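Local structure of T9SS C-terminal target domain-containing protein (5JVK) at residues K168-F173 with V215-L220; S335-E340 with M369-F374. The protein is probably a glycoside hydrolase of family 39, one of the enzymes that hydrolyse O-glycosidic bonds. One frame throughout, in Å; residues are numbered along the deposited sequence.

Contact 1: K168-F173 with V215-L220; sequences KPLIVF and VTEWEL
Val-215 opens the second segment. Its CG1, anti to the backbone N, meets CG1 of Ile-171 at 3.7 Å and lies over one face of the Trp-218 indole, near the rim. Thr-216 OG1 donates a hydrogen bond to Glu-217 OE2 from above the carboxylate plane. The Glu-217 chain is bent at chi2 (80°), so its carboxylate stays near Lys-168. Charged atoms do not touch there. One water joins OE1 to Lys-168 O, and a second joins OE2 to NZ. Glu-217 CB lies 3.7 Å from Leu-170 CD1, the two side chains crossing at about a right angle. Leu-170 CD2 reaches OE1 of Glu-219. Replacing Leu-170 by an alanine would probably loosen the packing on Glu-217 CB and beside Glu-219 OE1. Strands 168-174 and 217-220 are neighbouring parallel strands of a closed (beta/alpha)8 barrel. Ile-171 N donates to Glu-217 O at 3.1 Å, and Glu-219 N donates to Ile-171 O at 2.8 Å. Trp-218 faces the outer helices beside Ile-171, its CZ3 3.6 Å from Ile-171 CG2. Glu-219 points into the barrel, extended, with OE1 3.5 Å from Val-172 CB. Its OE1 has a salt bridge to Arg-134, and OE2 a hydrogen bond to Ser-286. Glu-219 O accepts a hydrogen bond from Phe-173 N at 2.8 Å, nearly along the C=O axis. Leu-220 ends the segment, with CD2 at the edge of the Phe-173 ring.

Contact 2: S335-E340 with M369-F374; sequences SVWVTE and MSPGVF
Hydrogen bonds centre on Ser-370. Its OG, anti to the backbone N (chi1 -175°), donates in the carbonyl plane, on a lone pair, to Val-336 O at 2.6 Å. Ser-370 OG also accepts a hydrogen bond from Gly-372 N at 3.3 Å and so closes an ST turn. It takes a weak bond from Val-338 N as well, which makes another weak one to Gly-372 O. Val-338 and Val-373 form a parallel bridge. There Phe-374 N gives a straight bond (175°) to Val-338 O at 2.8 Å. One water bridges Val-336 N and Met-369 O, where the backbones do not pair directly.

The aromatic contacts lie on Trp-337. Pro-371 CG sits over one face of the six-membered ring, 3.6 Å from its centroid, in a CH-pi contact. Ser-335 OG accepts a hydrogen bond from Trp-337 NE1 at 2.8 Å in the ring plane, which helps to fix the rotation of the indole. Gly-372 passes close by, and a CB on it would run into Trp-337 CE3. Phe-374 CE2 meets that same CE3 edge to edge at 4.1 Å.

Aliphatic packing is on the other side. Met-369 SD lies 3.8 Å from Val-336 CB, while Val-338 and Val-373 run side by side.

The two strands belong to one beta-alpha-beta unit, with helix 350-366 between them. Helix 312-325 packs on Val-336, Val-338 and Met-369. Inside the barrel, Arg-132 and Arg-134 of strand 132-138 touch Phe-374.

Contact 1 comes first along the chain and closes before contact 2 opens. Both belong to the same eight-stranded parallel barrel, with centres about 12 Å apart. Contact 1 joins the third and fourth strands, and contact 2 the seventh and eighth. They meet across the barrel interior. Leu-170 CD1 packs on Phe-374 CZ at 3.7 Å, and Glu-217 CG on Trp-337 CH2. Further along, Glu-219 OE2 probably hydrogen-bonds Thr-339 OG1 at 2.8 Å. Arg-134 ties in contact 2 as well, through a salt bridge to Glu-340. In clan GH-A enzymes, which include family 39, the catalytic carboxylates lie at the C-terminal ends of the fourth and seventh strands, so this interior probably underlies the active site.

Contact 1: K168-F173 with V215-L220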
loop_
_atom_site.group_PDB
_atom_site.type_symbol
_atom_site.label_atom_id
_atom_site.label_comp_id
_atom_site.label_asym_id
_atom_site.label_seq_id
_atom_site.Cartn_x
_atom_site.Cartn_y
_atom_site.Cartn_z
ATOM N N LYS A 168 7.255 -3.525 9.974
ATOM C CA LYS A 168 7.017 -2.586 11.074
ATOM C C LYS A 168 5.541 -2.177 11.105
ATOM O O LYS A 168 5.086 -1.484 10.191
ATOM C CB LYS A 168 7.876 -1.331 10.912
ATOM C CG LYS A 168 9.367 -1.559 11.068
ATOM C CD LYS A 168 10.109 -0.232 11.085
ATOM C CE LYS A 168 11.610 -0.423 10.939
ATOM N NZ LYS A 168 12.306 0.874 10.707
ATOM N N PRO A 169 4.788 -2.583 12.153
ATOM C CA PRO A 169 3.378 -2.191 12.188
ATOM C C PRO A 169 3.169 -0.761 12.693
ATOM O O PRO A 169 3.841 -0.337 13.635
ATOM C CB PRO A 169 2.745 -3.210 13.147
ATOM C CG PRO A 169 3.872 -3.849 13.887
ATOM C CD PRO A 169 5.172 -3.306 13.376
ATOM N N LEU A 170 2.253 -0.043 12.039
ATOM C CA LEU A 170 1.787 1.277 12.467
ATOM C C LEU A 170 0.349 1.109 12.944
ATOM O O LEU A 170 -0.448 0.464 12.267
ATOM C CB LEU A 170 1.859 2.258 11.297
ATOM C CG LEU A 170 1.480 3.732 11.524
ATOM C CD1 LEU A 170 2.299 4.644 10.621
ATOM C CD2 LEU A 170 -0.008 3.997 11.312
ATOM N N ILE A 171 0.014 1.682 14.101
ATOM C CA ILE A 171 -1.298 1.468 14.727
ATOM C C ILE A 171 -2.053 2.786 14.869
ATOM O O ILE A 171 -1.549 3.730 15.481
ATOM C CB ILE A 171 -1.164 0.797 16.118
ATOM C CG1 ILE A 171 -0.390 -0.528 16.019
ATOM C CG2 ILE A 171 -2.532 0.575 16.765
ATOM C CD1 ILE A 171 -1.092 -1.641 15.260
ATOM N N VAL A 172 -3.263 2.835 14.307
ATOM C CA VAL A 172 -4.140 4.002 14.445
ATOM C C VAL A 172 -5.111 3.779 15.612
ATOM O O VAL A 172 -5.960 2.886 15.577
ATOM C CB VAL A 172 -4.847 4.405 13.111
ATOM C CG1 VAL A 172 -5.819 3.346 12.597
ATOM C CG2 VAL A 172 -5.559 5.745 13.265
ATOM N N PHE A 173 -4.945 4.595 16.652
ATOM C CA PHE A 173 -5.687 4.476 17.907
ATOM C C PHE A 173 -6.814 5.498 17.951
ATOM O O PHE A 173 -6.566 6.687 17.752
ATOM C CB PHE A 173 -4.738 4.727 19.090
ATOM C CG PHE A 173 -5.401 4.631 20.437
ATOM C CD1 PHE A 173 -5.508 3.409 21.073
ATOM C CD2 PHE A 173 -5.905 5.761 21.073
ATOM C CE1 PHE A 173 -6.115 3.298 22.314
ATOM C CE2 PHE A 173 -6.513 5.663 22.316
ATOM C CZ PHE A 173 -6.619 4.428 22.940
ATOM N N VAL A 215 6.111 -1.708 18.339
ATOM C CA VAL A 215 5.341 -0.728 17.570
ATOM C C VAL A 215 5.907 0.670 17.842
ATOM O O VAL A 215 5.706 1.226 18.922
ATOM C CB VAL A 215 3.845 -0.775 17.957
ATOM C CG1 VAL A 215 3.040 0.242 17.151
ATOM C CG2 VAL A 215 3.285 -2.182 17.762
ATOM N N THR A 216 6.616 1.227 16.860
ATOM C CA THR A 216 7.251 2.550 16.977
ATOM C C THR A 216 6.463 3.696 16.319
ATOM O O THR A 216 6.874 4.854 16.421
ATOM C CB THR A 216 8.681 2.527 16.394
ATOM O OG1 THR A 216 8.662 1.936 15.090
ATOM C CG2 THR A 216 9.608 1.722 17.288
ATOM N N GLU A 217 5.348 3.379 15.655
ATOM C CA GLU A 217 4.508 4.383 14.989
ATOM C C GLU A 217 3.064 4.279 15.479
ATOM O O GLU A 217 2.403 3.260 15.256
ATOM C CB GLU A 217 4.545 4.208 13.466
ATOM C CG GLU A 217 5.868 4.581 12.809
ATOM C CD GLU A 217 6.925 3.494 12.917
ATOM O OE1 GLU A 217 6.634 2.332 12.566
ATOM O OE2 GLU A 217 8.053 3.802 13.353
ATOM N N TRP A 218 2.590 5.337 16.138
ATOM C CA TRP A 218 1.238 5.403 16.689
ATOM C C TRP A 218 0.523 6.631 16.143
ATOM O O TRP A 218 1.027 7.749 16.269
ATOM C CB TRP A 218 1.290 5.472 18.214
ATOM C CG TRP A 218 1.805 4.221 18.863
ATOM C CD1 TRP A 218 3.101 3.940 19.187
ATOM C CD2 TRP A 218 1.032 3.087 19.275
ATOM N NE1 TRP A 218 3.184 2.699 19.773
ATOM C CE2 TRP A 218 1.929 2.153 19.842
ATOM C CE3 TRP A 218 -0.333 2.768 19.223
ATOM C CZ2 TRP A 218 1.507 0.915 20.352
ATOM C CZ3 TRP A 218 -0.755 1.534 19.732
ATOM C CH2 TRP A 218 0.165 0.626 20.289
ATOM N N GLU A 219 -0.651 6.414 15.547
ATOM C CA GLU A 219 -1.429 7.470 14.900
ATOM C C GLU A 219 -2.661 7.765 15.744
ATOM O O GLU A 219 -3.461 6.872 16.007
ATOM C CB GLU A 219 -1.832 7.032 13.488
ATOM C CG GLU A 219 -2.478 8.113 12.630
ATOM C CD GLU A 219 -2.837 7.628 11.231
ATOM O OE1 GLU A 219 -2.929 6.399 11.015
ATOM O OE2 GLU A 219 -3.036 8.477 10.337
ATOM N N LEU A 220 -2.809 9.017 16.173
ATOM C CA LEU A 220 -3.911 9.406 17.051
ATOM C C LEU A 220 -5.159 9.729 16.222
ATOM O O LEU A 220 -5.248 10.787 15.599
ATOM C CB LEU A 220 -3.489 10.581 17.950
ATOM C CG LEU A 220 -4.370 11.003 19.141
ATOM C CD1 LEU A 220 -5.702 11.600 18.699
ATOM C CD2 LEU A 220 -4.606 9.842 20.103
HETATM O O HOH W 1 5.271 1.496 10.069
HETATM O O HOH W 2 9.922 3.001 11.390
#

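Contact 2: S335-E340 with M369-F374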
loop_
_atom_site.group_PDB
_atom_site.type_symbol
_atom_site.label_atom_id
_atom_site.label_comp_id
_atom_site.label_asym_id
_atom_site.label_seq_id
_atom_site.Cartn_x
_atom_site.Cartn_y
_atom_site.Cartn_z
ATOM N N SER A 335 7.636 14.716 10.691
ATOM C CA SER A 335 7.512 13.737 9.612
ATOM C C SER A 335 6.082 13.737 9.060
ATOM O O SER A 335 5.122 13.966 9.800
ATOM C CB SER A 335 7.903 12.338 10.098
ATOM O OG SER A 335 7.181 11.977 11.263
ATOM N N VAL A 336 5.953 13.500 7.757
ATOM C CA VAL A 336 4.654 13.449 7.085
ATOM C C VAL A 336 4.398 12.014 6.647
ATOM O O VAL A 336 5.143 11.477 5.835
ATOM C CB VAL A 336 4.607 14.394 5.863
ATOM C CG1 VAL A 336 3.237 14.353 5.192
ATOM C CG2 VAL A 336 4.956 15.813 6.285
ATOM N N TRP A 337 3.340 11.408 7.179
ATOM C CA TRP A 337 3.009 10.010 6.909
ATOM C C TRP A 337 1.759 9.914 6.039
ATOM O O TRP A 337 0.703 10.403 6.424
ATOM C CB TRP A 337 2.792 9.277 8.230
ATOM C CG TRP A 337 4.034 9.208 9.058
ATOM C CD1 TRP A 337 4.564 10.204 9.827
ATOM C CD2 TRP A 337 4.916 8.088 9.188
ATOM N NE1 TRP A 337 5.720 9.772 10.433
ATOM C CE2 TRP A 337 5.959 8.476 10.060
ATOM C CE3 TRP A 337 4.924 6.791 8.657
ATOM C CZ2 TRP A 337 7.000 7.613 10.414
ATOM C CZ3 TRP A 337 5.964 5.933 9.009
ATOM C CH2 TRP A 337 6.987 6.350 9.878
ATOM N N VAL A 338 1.875 9.285 4.871
ATOM C CA VAL A 338 0.725 9.107 3.978
ATOM C C VAL A 338 0.021 7.811 4.386
ATOM O O VAL A 338 0.200 6.761 3.767
ATOM C CB VAL A 338 1.153 9.115 2.493
ATOM C CG1 VAL A 338 -0.062 9.051 1.575
ATOM C CG2 VAL A 338 1.995 10.354 2.201
ATOM N N THR A 339 -0.774 7.902 5.448
ATOM C CA THR A 339 -1.338 6.719 6.107
ATOM C C THR A 339 -2.505 6.065 5.361
ATOM O O THR A 339 -2.864 4.931 5.668
ATOM C CB THR A 339 -1.744 7.017 7.566
ATOM O OG1 THR A 339 -2.725 8.062 7.603
ATOM C CG2 THR A 339 -0.520 7.425 8.381
ATOM N N GLU A 340 -3.096 6.770 4.396
ATOM C CA GLU A 340 -3.963 6.140 3.396
ATOM C C GLU A 340 -3.815 6.825 2.041
ATOM O O GLU A 340 -3.861 8.050 1.947
ATOM C CB GLU A 340 -5.442 6.188 3.793
ATOM C CG GLU A 340 -5.832 5.381 5.022
ATOM C CD GLU A 340 -7.331 5.376 5.283
ATOM O OE1 GLU A 340 -8.124 5.744 4.384
ATOM O OE2 GLU A 340 -7.724 5.011 6.408
ATOM N N MET A 369 9.730 12.418 0.439
ATOM C CA MET A 369 9.502 13.170 1.678
ATOM C C MET A 369 8.889 12.338 2.811
ATOM O O MET A 369 9.271 12.522 3.963
ATOM C CB MET A 369 8.678 14.441 1.402
ATOM C CG MET A 369 7.230 14.219 0.995
ATOM S SD MET A 369 6.082 14.402 2.374
ATOM C CE MET A 369 4.561 13.789 1.652
ATOM N N SER A 370 7.953 11.438 2.496
ATOM C CA SER A 370 7.316 10.585 3.503
ATOM C C SER A 370 8.103 9.290 3.729
ATOM O O SER A 370 8.552 8.668 2.761
ATOM C CB SER A 370 5.888 10.240 3.073
ATOM O OG SER A 370 5.212 9.509 4.081
ATOM N N PRO A 371 8.267 8.870 5.005
ATOM C CA PRO A 371 8.861 7.560 5.294
ATOM C C PRO A 371 7.871 6.387 5.245
ATOM O O PRO A 371 8.283 5.249 5.453
ATOM C CB PRO A 371 9.401 7.738 6.714
ATOM C CG PRO A 371 8.459 8.703 7.340
ATOM C CD PRO A 371 8.010 9.632 6.244
ATOM N N GLY A 372 6.590 6.655 4.989
ATOM C CA GLY A 372 5.578 5.603 4.940
ATOM C C GLY A 372 4.345 6.001 4.146
ATOM O O GLY A 372 3.529 6.798 4.612
ATOM N N VAL A 373 4.223 5.442 2.945
ATOM C CA VAL A 373 3.055 5.628 2.095
ATOM C C VAL A 373 2.265 4.325 2.101
ATOM O O VAL A 373 2.707 3.325 1.529
ATOM C CB VAL A 373 3.469 6.021 0.663
ATOM C CG1 VAL A 373 2.254 6.119 -0.253
ATOM C CG2 VAL A 373 4.244 7.334 0.691
ATOM N N PHE A 374 1.098 4.353 2.746
ATOM C CA PHE A 374 0.304 3.151 3.003
ATOM C C PHE A 374 -0.857 3.022 2.018
ATOM O O PHE A 374 -1.761 3.861 2.006
ATOM C CB PHE A 374 -0.239 3.166 4.432
ATOM C CG PHE A 374 0.817 3.017 5.486
ATOM C CD1 PHE A 374 0.968 1.818 6.176
ATOM C CD2 PHE A 374 1.662 4.080 5.803
ATOM C CE1 PHE A 374 1.937 1.683 7.158
ATOM C CE2 PHE A 374 2.639 3.947 6.777
ATOM C CZ PHE A 374 2.774 2.747 7.458
HETATM O O HOH W 3 8.354 13.416 6.417
#